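Local coordinates for protein transcriptional regulator, TetR family (PDB 3C2B) that probably acts as a dimeric DNA-binding transcriptional regulator of the TetR family, recognising cis-regulatory DNA through a helix-turn-helix motif, at residues R26-G31 / S109-R114; E94-D99 / R141-L146; V103-V108 / V178-G183. All blocks are in the same frame, centred on the assembly; numbering follows the deposited sequence.

Contact 1: R26-G31 / S109-R114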
loop_
_atom_site.group_PDB
_atom_site.type_symbol
_atom_site.label_atom_id
_atom_site.label_comp_id
_atom_site.label_asym_id
_atom_site.label_seq_id
_atom_site.Cartn_x
_atom_site.Cartn_y
_atom_site.Cartn_z
ATOM N N ARG A 26 12.832 5.066 -18.269
ATOM C CA ARG A 26 13.367 3.753 -18.636
ATOM C C ARG A 26 14.404 3.230 -17.627
ATOM O O ARG A 26 14.286 2.096 -17.162
ATOM C CB ARG A 26 13.958 3.793 -20.054
ATOM C CG ARG A 26 14.855 2.604 -20.430
ATOM C CD ARG A 26 14.880 2.361 -21.947
ATOM N NE ARG A 26 13.602 1.798 -22.417
ATOM C CZ ARG A 26 13.268 1.592 -23.696
ATOM N NH1 ARG A 26 14.108 1.893 -24.688
ATOM N NH2 ARG A 26 12.075 1.082 -23.983
ATOM N N LEU A 27 15.413 4.047 -17.307
ATOM C CA LEU A 27 16.469 3.642 -16.356
ATOM C C LEU A 27 15.864 3.255 -15.019
ATOM O O LEU A 27 16.271 2.283 -14.384
ATOM C CB LEU A 27 17.484 4.768 -16.127
ATOM C CG LEU A 27 18.631 4.965 -17.124
ATOM C CD1 LEU A 27 19.348 6.281 -16.818
ATOM C CD2 LEU A 27 19.628 3.790 -17.113
ATOM N N LEU A 28 14.867 4.026 -14.614
ATOM C CA LEU A 28 14.224 3.876 -13.327
ATOM C C LEU A 28 13.457 2.541 -13.194
ATOM O O LEU A 28 13.586 1.846 -12.185
ATOM C CB LEU A 28 13.297 5.083 -13.119
ATOM C CG LEU A 28 13.044 5.781 -11.764
ATOM C CD1 LEU A 28 11.607 5.731 -11.434
ATOM C CD2 LEU A 28 13.943 5.338 -10.615
ATOM N N VAL A 29 12.666 2.198 -14.211
ATOM C CA VAL A 29 11.939 0.921 -14.248
ATOM C C VAL A 29 12.938 -0.248 -14.190
ATOM O O VAL A 29 12.761 -1.216 -13.454
ATOM C CB VAL A 29 11.042 0.809 -15.516
ATOM C CG1 VAL A 29 10.375 -0.589 -15.631
ATOM C CG2 VAL A 29 9.993 1.955 -15.559
ATOM N N GLU A 30 13.999 -0.128 -14.973
ATOM C CA GLU A 30 14.963 -1.226 -15.152
ATOM C C GLU A 30 15.900 -1.484 -13.944
ATOM O O GLU A 30 16.106 -2.635 -13.538
ATOM C CB GLU A 30 15.725 -1.010 -16.460
ATOM C CG GLU A 30 14.748 -1.072 -17.639
ATOM C CD GLU A 30 15.380 -0.883 -18.996
ATOM O OE1 GLU A 30 16.601 -0.632 -19.084
ATOM O OE2 GLU A 30 14.636 -0.984 -19.995
ATOM N N GLY A 31 16.433 -0.414 -13.358
ATOM C CA GLY A 31 17.355 -0.545 -12.246
ATOM C C GLY A 31 17.001 0.164 -10.947
ATOM O O GLY A 31 17.812 0.186 -10.035
ATOM N N SER A 109 4.551 3.733 -13.207
ATOM C CA SER A 109 3.888 4.212 -12.002
ATOM C C SER A 109 4.566 3.567 -10.787
ATOM O O SER A 109 4.912 4.280 -9.811
ATOM C CB SER A 109 2.364 3.953 -12.027
ATOM O OG SER A 109 1.793 4.073 -10.714
ATOM N N LEU A 110 4.795 2.253 -10.843
ATOM C CA LEU A 110 5.482 1.588 -9.714
ATOM C C LEU A 110 6.854 2.180 -9.458
ATOM O O LEU A 110 7.216 2.426 -8.315
ATOM C CB LEU A 110 5.608 0.081 -9.925
ATOM C CG LEU A 110 4.301 -0.698 -9.800
ATOM C CD1 LEU A 110 4.494 -2.082 -10.454
ATOM C CD2 LEU A 110 3.795 -0.815 -8.351
ATOM N N ALA A 111 7.609 2.407 -10.534
ATOM C CA ALA A 111 8.983 2.894 -10.450
ATOM C C ALA A 111 9.007 4.336 -9.914
ATOM O O ALA A 111 9.838 4.660 -9.061
ATOM C CB ALA A 111 9.625 2.831 -11.798
ATOM N N LEU A 112 8.065 5.182 -10.333
ATOM C CA LEU A 112 8.044 6.541 -9.785
ATOM C C LEU A 112 7.655 6.575 -8.296
ATOM O O LEU A 112 8.272 7.289 -7.487
ATOM C CB LEU A 112 7.146 7.452 -10.627
ATOM C CG LEU A 112 7.809 7.659 -11.990
ATOM C CD1 LEU A 112 6.755 8.128 -13.001
ATOM C CD2 LEU A 112 9.053 8.611 -11.938
ATOM N N ASN A 113 6.645 5.783 -7.951
ATOM C CA ASN A 113 6.276 5.582 -6.550
ATOM C C ASN A 113 7.407 5.041 -5.701
ATOM O O ASN A 113 7.676 5.602 -4.634
ATOM C CB ASN A 113 4.999 4.735 -6.421
ATOM C CG ASN A 113 3.752 5.582 -6.613
ATOM O OD1 ASN A 113 3.373 6.314 -5.716
ATOM N ND2 ASN A 113 3.154 5.530 -7.802
ATOM N N ARG A 114 8.100 4.004 -6.175
ATOM C CA ARG A 114 9.314 3.530 -5.512
ATOM C C ARG A 114 10.312 4.657 -5.323
ATOM O O ARG A 114 10.892 4.801 -4.256
ATOM C CB ARG A 114 10.000 2.436 -6.326
ATOM C CG ARG A 114 9.231 1.136 -6.354
ATOM C CD ARG A 114 9.896 0.104 -7.263
ATOM N NE ARG A 114 9.073 -1.108 -7.290
ATOM C CZ ARG A 114 8.693 -1.698 -8.419
ATOM N NH1 ARG A 114 9.115 -1.227 -9.603
ATOM N NH2 ARG A 114 7.921 -2.756 -8.369
HETATM O O HOH W 1 11.774 0.756 -10.295
#
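Leu-28 and Val-29 press on Ala-111 where the first helix of the TetR DNA-binding domain, 15-31, crosses helix 107-120 of the C-terminal domain. The short segments run almost perpendicular, at 84°, with axes 8.8 Å apart, a close crossing made possible by the small methyl of Ala-111. On Leu-28, CB and CG stand back, each about 4.5 Å from Ala-111 CB, and the reach is made by CD1. This methyl enters against the side of helix 107-120, 3.5 Å from Ala-111 CB, and it also meets Leu-112 CD2 at 3.9 Å. Both torsions of Leu-28 lie off the staggered positions, so the close approach of CD1 to the Ala-111 carbonyl should be read with caution. Leu-28 also packs on Met-66 of helix 59-71 and Leu-115 of helix 107-120, so a branched apolar residue suits a site between three helices. Val-29 flanks the same alanine: with CG1 anti to the backbone N (chi1 175°), CG2 is turned to Ala-111 CB. Val-29 also packs on Arg-122 of the second subunit. Beside these apolar atoms, a water donates to Leu-28 O at 2.8 Å and accepts a weak bond from Arg-114 NH1.

Contact 2: E94-D99 / R141-L146; sequences EVFAHD and RRARGL
An antiparallel helix pair of the all-helical C-terminal domain, formed by helices 86-104 and 137-152, meets here through Phe-96, which reaches across to Arg-142, Ala-143 and Leu-146. The segment axes lie 10.9 Å apart at 163°, a spacing wide enough to hold an aromatic ring. With CG anti to the backbone N (chi1 174°), the ring of Phe-96 extends to the partner helix, and its tip, CZ, comes to 3.4 Å from Ala-143 CB; alanine suits this spot because a single methyl ends the ring's path snugly. Arg-142 passes the ring in the opposite direction, offering aliphatic carbon: its CD lies 3.8 Å from Phe-96 CD1. At the root of the phenylalanine, CB meets Leu-146 CD2 at 3.9 Å. Bends at chi2 and chi3 carry the guanidinium group of Arg-142 past the ring, where Leu-146 CD1 sits over one of its faces, toward the rim. A water bridges to Asp-99, donating to Asp-99 OD2 at 2.8 Å and accepting from Arg-142 NH2 at 3.1 Å. Tyr-165 and Ile-172 of helix 161-173 also pack on Phe-96, and the pair shows the antiparallel packing characteristic of TetR-family C-terminal domains.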
loop_
_atom_site.group_PDB
_atom_site.type_symbol
_atom_site.label_atom_id
_atom_site.label_comp_id
_atom_site.label_asym_id
_atom_site.label_seq_id
_atom_site.Cartn_x
_atom_site.Cartn_y
_atom_site.Cartn_z
ATOM N N GLU A 94 -17.232 -1.643 -12.010
ATOM C CA GLU A 94 -16.275 -2.704 -12.300
ATOM C C GLU A 94 -15.142 -2.221 -13.220
ATOM O O GLU A 94 -13.988 -2.569 -13.001
ATOM C CB GLU A 94 -16.953 -3.921 -12.935
ATOM C CG GLU A 94 -17.908 -4.652 -11.978
ATOM C CD GLU A 94 -18.425 -5.975 -12.558
ATOM O OE1 GLU A 94 -17.664 -6.699 -13.245
ATOM O OE2 GLU A 94 -19.600 -6.292 -12.320
ATOM N N VAL A 95 -15.489 -1.476 -14.278
ATOM C CA VAL A 95 -14.478 -0.981 -15.211
ATOM C C VAL A 95 -13.495 -0.059 -14.463
ATOM O O VAL A 95 -12.284 -0.174 -14.611
ATOM C CB VAL A 95 -15.106 -0.323 -16.470
ATOM C CG1 VAL A 95 -14.022 0.347 -17.352
ATOM C CG2 VAL A 95 -15.933 -1.358 -17.282
ATOM N N PHE A 96 -14.047 0.812 -13.620
ATOM C CA PHE A 96 -13.214 1.613 -12.776
ATOM C C PHE A 96 -12.205 0.752 -11.942
ATOM O O PHE A 96 -10.983 0.982 -11.959
ATOM C CB PHE A 96 -14.053 2.478 -11.832
ATOM C CG PHE A 96 -13.207 3.195 -10.866
ATOM C CD1 PHE A 96 -12.592 4.406 -11.239
ATOM C CD2 PHE A 96 -12.922 2.626 -9.611
ATOM C CE1 PHE A 96 -11.725 5.074 -10.368
ATOM C CE2 PHE A 96 -12.029 3.292 -8.715
ATOM C CZ PHE A 96 -11.423 4.518 -9.115
ATOM N N ALA A 97 -12.724 -0.218 -11.196
ATOM C CA ALA A 97 -11.859 -1.007 -10.289
ATOM C C ALA A 97 -10.700 -1.661 -11.046
ATOM O O ALA A 97 -9.561 -1.634 -10.584
ATOM C CB ALA A 97 -12.694 -2.035 -9.544
ATOM N N HIS A 98 -10.998 -2.222 -12.220
ATOM C CA HIS A 98 -10.016 -2.889 -13.063
ATOM C C HIS A 98 -8.988 -1.875 -13.614
ATOM O O HIS A 98 -7.776 -2.132 -13.583
ATOM C CB HIS A 98 -10.799 -3.610 -14.204
ATOM C CG HIS A 98 -10.014 -4.634 -14.976
ATOM N ND1 HIS A 98 -10.637 -5.630 -15.716
ATOM C CD2 HIS A 98 -8.679 -4.798 -15.182
ATOM C CE1 HIS A 98 -9.718 -6.359 -16.337
ATOM N NE2 HIS A 98 -8.526 -5.886 -16.011
ATOM N N ASP A 99 -9.478 -0.730 -14.128
ATOM C CA ASP A 99 -8.613 0.407 -14.485
ATOM C C ASP A 99 -7.689 0.845 -13.311
ATOM O O ASP A 99 -6.515 1.078 -13.507
ATOM C CB ASP A 99 -9.460 1.609 -14.899
ATOM C CG ASP A 99 -10.173 1.412 -16.213
ATOM O OD1 ASP A 99 -9.874 0.451 -16.958
ATOM O OD2 ASP A 99 -11.041 2.258 -16.526
ATOM N N ARG A 141 -11.059 11.656 -9.454
ATOM C CA ARG A 141 -12.199 12.432 -9.966
ATOM C C ARG A 141 -13.179 11.491 -10.678
ATOM O O ARG A 141 -14.385 11.652 -10.549
ATOM C CB ARG A 141 -11.761 13.589 -10.878
ATOM C CG ARG A 141 -12.671 14.824 -10.742
ATOM C CD ARG A 141 -12.343 15.942 -11.725
ATOM N NE ARG A 141 -13.007 17.195 -11.353
ATOM C CZ ARG A 141 -12.463 18.141 -10.574
ATOM N NH1 ARG A 141 -11.246 17.980 -10.053
ATOM N NH2 ARG A 141 -13.143 19.252 -10.299
ATOM N N ARG A 142 -12.646 10.502 -11.407
ATOM C CA ARG A 142 -13.462 9.446 -12.003
ATOM C C ARG A 142 -14.351 8.798 -10.921
ATOM O O ARG A 142 -15.565 8.798 -11.036
ATOM C CB ARG A 142 -12.568 8.384 -12.645
ATOM C CG ARG A 142 -13.146 7.660 -13.833
ATOM C CD ARG A 142 -14.401 6.900 -13.474
ATOM N NE ARG A 142 -15.521 7.249 -14.362
ATOM C CZ ARG A 142 -15.949 6.521 -15.390
ATOM N NH1 ARG A 142 -16.977 6.938 -16.118
ATOM N NH2 ARG A 142 -15.347 5.388 -15.699
ATOM N N ALA A 143 -13.727 8.317 -9.856
ATOM C CA ALA A 143 -14.383 7.556 -8.835
ATOM C C ALA A 143 -15.477 8.355 -8.129
ATOM O O ALA A 143 -16.585 7.846 -7.966
ATOM C CB ALA A 143 -13.356 7.006 -7.842
ATOM N N ARG A 144 -15.171 9.610 -7.778
ATOM C CA ARG A 144 -16.131 10.503 -7.113
ATOM C C ARG A 144 -17.286 10.833 -8.037
ATOM O O ARG A 144 -18.430 10.884 -7.592
ATOM C CB ARG A 144 -15.484 11.823 -6.683
ATOM C CG ARG A 144 -14.285 11.698 -5.779
ATOM C CD ARG A 144 -13.896 13.114 -5.310
ATOM N NE ARG A 144 -12.481 13.396 -5.534
ATOM C CZ ARG A 144 -11.489 13.082 -4.697
ATOM N NH1 ARG A 144 -11.713 12.462 -3.537
ATOM N NH2 ARG A 144 -10.255 13.392 -5.038
ATOM N N GLY A 145 -16.965 11.084 -9.307
ATOM C CA GLY A 145 -17.977 11.316 -10.355
ATOM C C GLY A 145 -18.982 10.172 -10.445
ATOM O O GLY A 145 -20.189 10.376 -10.423
ATOM N N LEU A 146 -18.466 8.960 -10.502
ATOM C CA LEU A 146 -19.252 7.724 -10.471
ATOM C C LEU A 146 -20.095 7.533 -9.199
ATOM O O LEU A 146 -21.256 7.172 -9.259
ATOM C CB LEU A 146 -18.274 6.571 -10.581
ATOM C CG LEU A 146 -18.535 5.465 -11.571
ATOM C CD1 LEU A 146 -19.175 5.997 -12.839
ATOM C CD2 LEU A 146 -17.205 4.732 -11.864
HETATM O O HOH W 2 -12.537 4.249 -15.358
#

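Contact 3: V103-V108 / V178-G183; sequences VLAGDV and VRMLLG
Met-180, present as selenomethionine, lays the end of its side chain against the backbone and methyl of Ala-105 and reaches on to Leu-104. It leaves helix 176-181 with CG anti to the carbonyl carbon, runs extended through chi2, and then bends at chi3 (-60°), which sets SE and CE side by side along the other segment. SE lies 3.6 Å from Ala-105 CB. CE lies over the peptide joining the two residues, 3.7 Å from Leu-104 C, and also touches Leu-104 CB at 3.9 Å. A long, unbranched and flexible side chain suits this place because it can follow the contour of the backbone beside it, and the small Ala-105 lets it come down onto that backbone. The side chain of Leu-104 also packs on Tyr-169 and Val-173 of helix 161-173.

Both segments turn at glycines. Gly-106 holds the N-cap position of helix 107-120, so the chain changes direction right beside the contact. Gly-183 closes helix 176-181 in a Schellman motif, its positive phi of 118° being one that a side chain would make costly, and its N bonds back to Met-180 O at 2.8 Å. That same carbonyl oxygen also accepts from Arg-114 NH2, while Arg-114 NE bonds to Leu-181 O, so one guanidinium group grips two carbonyls at the C-terminal end of the helix. Beyond them, Leu-181 and Leu-182 pack on Ile-117 of the second subunit, placing the contact beside the dimer interface.

No hydrogen bond passes between the two segments themselves. Arg-114 supplies directional bonds to the end of helix 176-181, whereas the attraction across the contact rests on dispersion and on fit of shape; the polarisable selenium stands where the natural methionine has sulfur, which would act in a similar way.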
loop_
_atom_site.group_PDB
_atom_site.type_symbol
_atom_site.label_atom_id
_atom_site.label_comp_id
_atom_site.label_asym_id
_atom_site.label_seq_id
_atom_site.Cartn_x
_atom_site.Cartn_y
_atom_site.Cartn_z
ATOM N N VAL A 103 -3.720 0.677 -13.490
ATOM C CA VAL A 103 -2.878 1.887 -13.287
ATOM C C VAL A 103 -1.833 1.587 -12.163
ATOM O O VAL A 103 -0.641 1.858 -12.310
ATOM C CB VAL A 103 -3.748 3.121 -12.908
ATOM C CG1 VAL A 103 -2.949 4.174 -12.134
ATOM C CG2 VAL A 103 -4.433 3.778 -14.150
ATOM N N LEU A 104 -2.256 1.036 -11.034
ATOM C CA LEU A 104 -1.249 0.773 -9.966
ATOM C C LEU A 104 -0.138 -0.188 -10.366
ATOM O O LEU A 104 1.026 -0.011 -9.965
ATOM C CB LEU A 104 -1.920 0.282 -8.693
ATOM C CG LEU A 104 -2.962 1.295 -8.157
ATOM C CD1 LEU A 104 -3.793 0.706 -6.966
ATOM C CD2 LEU A 104 -2.287 2.692 -7.818
ATOM N N ALA A 105 -0.505 -1.208 -11.153
ATOM C CA ALA A 105 0.390 -2.274 -11.612
ATOM C C ALA A 105 1.324 -1.830 -12.746
ATOM O O ALA A 105 2.183 -2.599 -13.159
ATOM C CB ALA A 105 -0.444 -3.483 -12.057
ATOM N N GLY A 106 1.141 -0.619 -13.270
ATOM C CA GLY A 106 1.984 -0.085 -14.368
ATOM C C GLY A 106 3.448 0.084 -13.959
ATOM O O GLY A 106 3.741 0.489 -12.808
ATOM N N ASP A 107 4.365 -0.279 -14.866
ATOM C CA ASP A 107 5.781 -0.343 -14.505
ATOM C C ASP A 107 6.347 1.035 -14.144
ATOM O O ASP A 107 7.070 1.192 -13.144
ATOM C CB ASP A 107 6.652 -1.082 -15.566
ATOM C CG ASP A 107 6.502 -0.541 -16.960
ATOM O OD1 ASP A 107 5.851 0.516 -17.173
ATOM O OD2 ASP A 107 7.073 -1.181 -17.876
ATOM N N VAL A 108 5.952 2.032 -14.924
ATOM C CA VAL A 108 6.442 3.401 -14.717
ATOM C C VAL A 108 5.853 3.956 -13.404
ATOM O O VAL A 108 6.557 4.610 -12.622
ATOM C CB VAL A 108 6.077 4.339 -15.892
ATOM C CG1 VAL A 108 6.654 5.745 -15.658
ATOM C CG2 VAL A 108 6.564 3.760 -17.228
ATOM N N VAL A 178 1.288 -1.793 -2.164
ATOM C CA VAL A 178 2.478 -2.100 -1.338
ATOM C C VAL A 178 3.214 -3.410 -1.780
ATOM O O VAL A 178 4.408 -3.368 -2.086
ATOM C CB VAL A 178 2.196 -2.012 0.223
ATOM C CG1 VAL A 178 3.435 -2.337 1.028
ATOM C CG2 VAL A 178 1.739 -0.626 0.617
ATOM N N ARG A 179 2.517 -4.544 -1.899
ATOM C CA ARG A 179 3.197 -5.752 -2.397
ATOM C C ARG A 179 3.928 -5.584 -3.740
ATOM O O ARG A 179 5.042 -6.086 -3.906
ATOM C CB ARG A 179 2.238 -6.953 -2.433
ATOM C CG ARG A 179 1.587 -7.195 -1.025
ATOM C CD ARG A 179 0.746 -8.468 -0.929
ATOM N NE ARG A 179 1.557 -9.668 -1.091
ATOM C CZ ARG A 179 2.326 -10.229 -0.144
ATOM N NH1 ARG A 179 3.038 -11.322 -0.451
ATOM N NH2 ARG A 179 2.416 -9.699 1.090
HETATM N N MSE A 180 3.289 -4.891 -4.690
HETATM C CA MSE A 180 3.850 -4.718 -6.027
HETATM C C MSE A 180 5.058 -3.807 -5.977
HETATM O O MSE A 180 6.069 -4.056 -6.637
HETATM C CB MSE A 180 2.794 -4.213 -7.022
HETATM C CG MSE A 180 1.708 -5.261 -7.366
HETATM SE SE MSE A 180 0.541 -4.766 -8.849
HETATM C CE MSE A 180 -0.203 -3.165 -8.121
ATOM N N LEU A 181 4.965 -2.798 -5.132
ATOM C CA LEU A 181 6.029 -1.846 -4.904
ATOM C C LEU A 181 7.259 -2.502 -4.348
ATOM O O LEU A 181 8.371 -2.104 -4.653
ATOM C CB LEU A 181 5.547 -0.745 -3.958
ATOM C CG LEU A 181 4.592 0.281 -4.588
ATOM C CD1 LEU A 181 4.070 1.262 -3.516
ATOM C CD2 LEU A 181 5.254 1.029 -5.688
ATOM N N LEU A 182 7.039 -3.519 -3.525
ATOM C CA LEU A 182 8.096 -4.340 -2.939
ATOM C C LEU A 182 8.615 -5.309 -3.996
ATOM O O LEU A 182 9.637 -5.936 -3.799
ATOM C CB LEU A 182 7.583 -5.098 -1.693
ATOM C CG LEU A 182 7.316 -4.288 -0.406
ATOM C CD1 LEU A 182 6.392 -5.069 0.544
ATOM C CD2 LEU A 182 8.618 -3.902 0.374
ATOM N N GLY A 183 7.900 -5.456 -5.113
ATOM C CA GLY A 183 8.485 -6.253 -6.206
ATOM C C GLY A 183 7.662 -7.469 -6.540
ATOM O O GLY A 183 8.025 -8.216 -7.407
#

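How the contacts relate
From the N terminus, helix 15-31 supplies the first half of contact 1; the chain then passes through the predicted helix-turn-helix and helix 86-104, which carries 94-99 and the start of 103-108, a segment that runs on into helix 107-120, before 109-114 closes contact 1. Segment 141-146 then closes contact 2, and 178-183 closes contact 3. None nests inside another: every pair crosses. Contact 1 ties the DNA-binding domain to the C-terminal domain, whereas contacts 2 and 3 lie within the latter. Contacts 1 and 3 adjoin, their centres about 9 Å apart, with Leu-110 packing on Leu-181, and both reach the second subunit. Contact 2 lies across the chain's centre from contact 1, about 25 Å between centres.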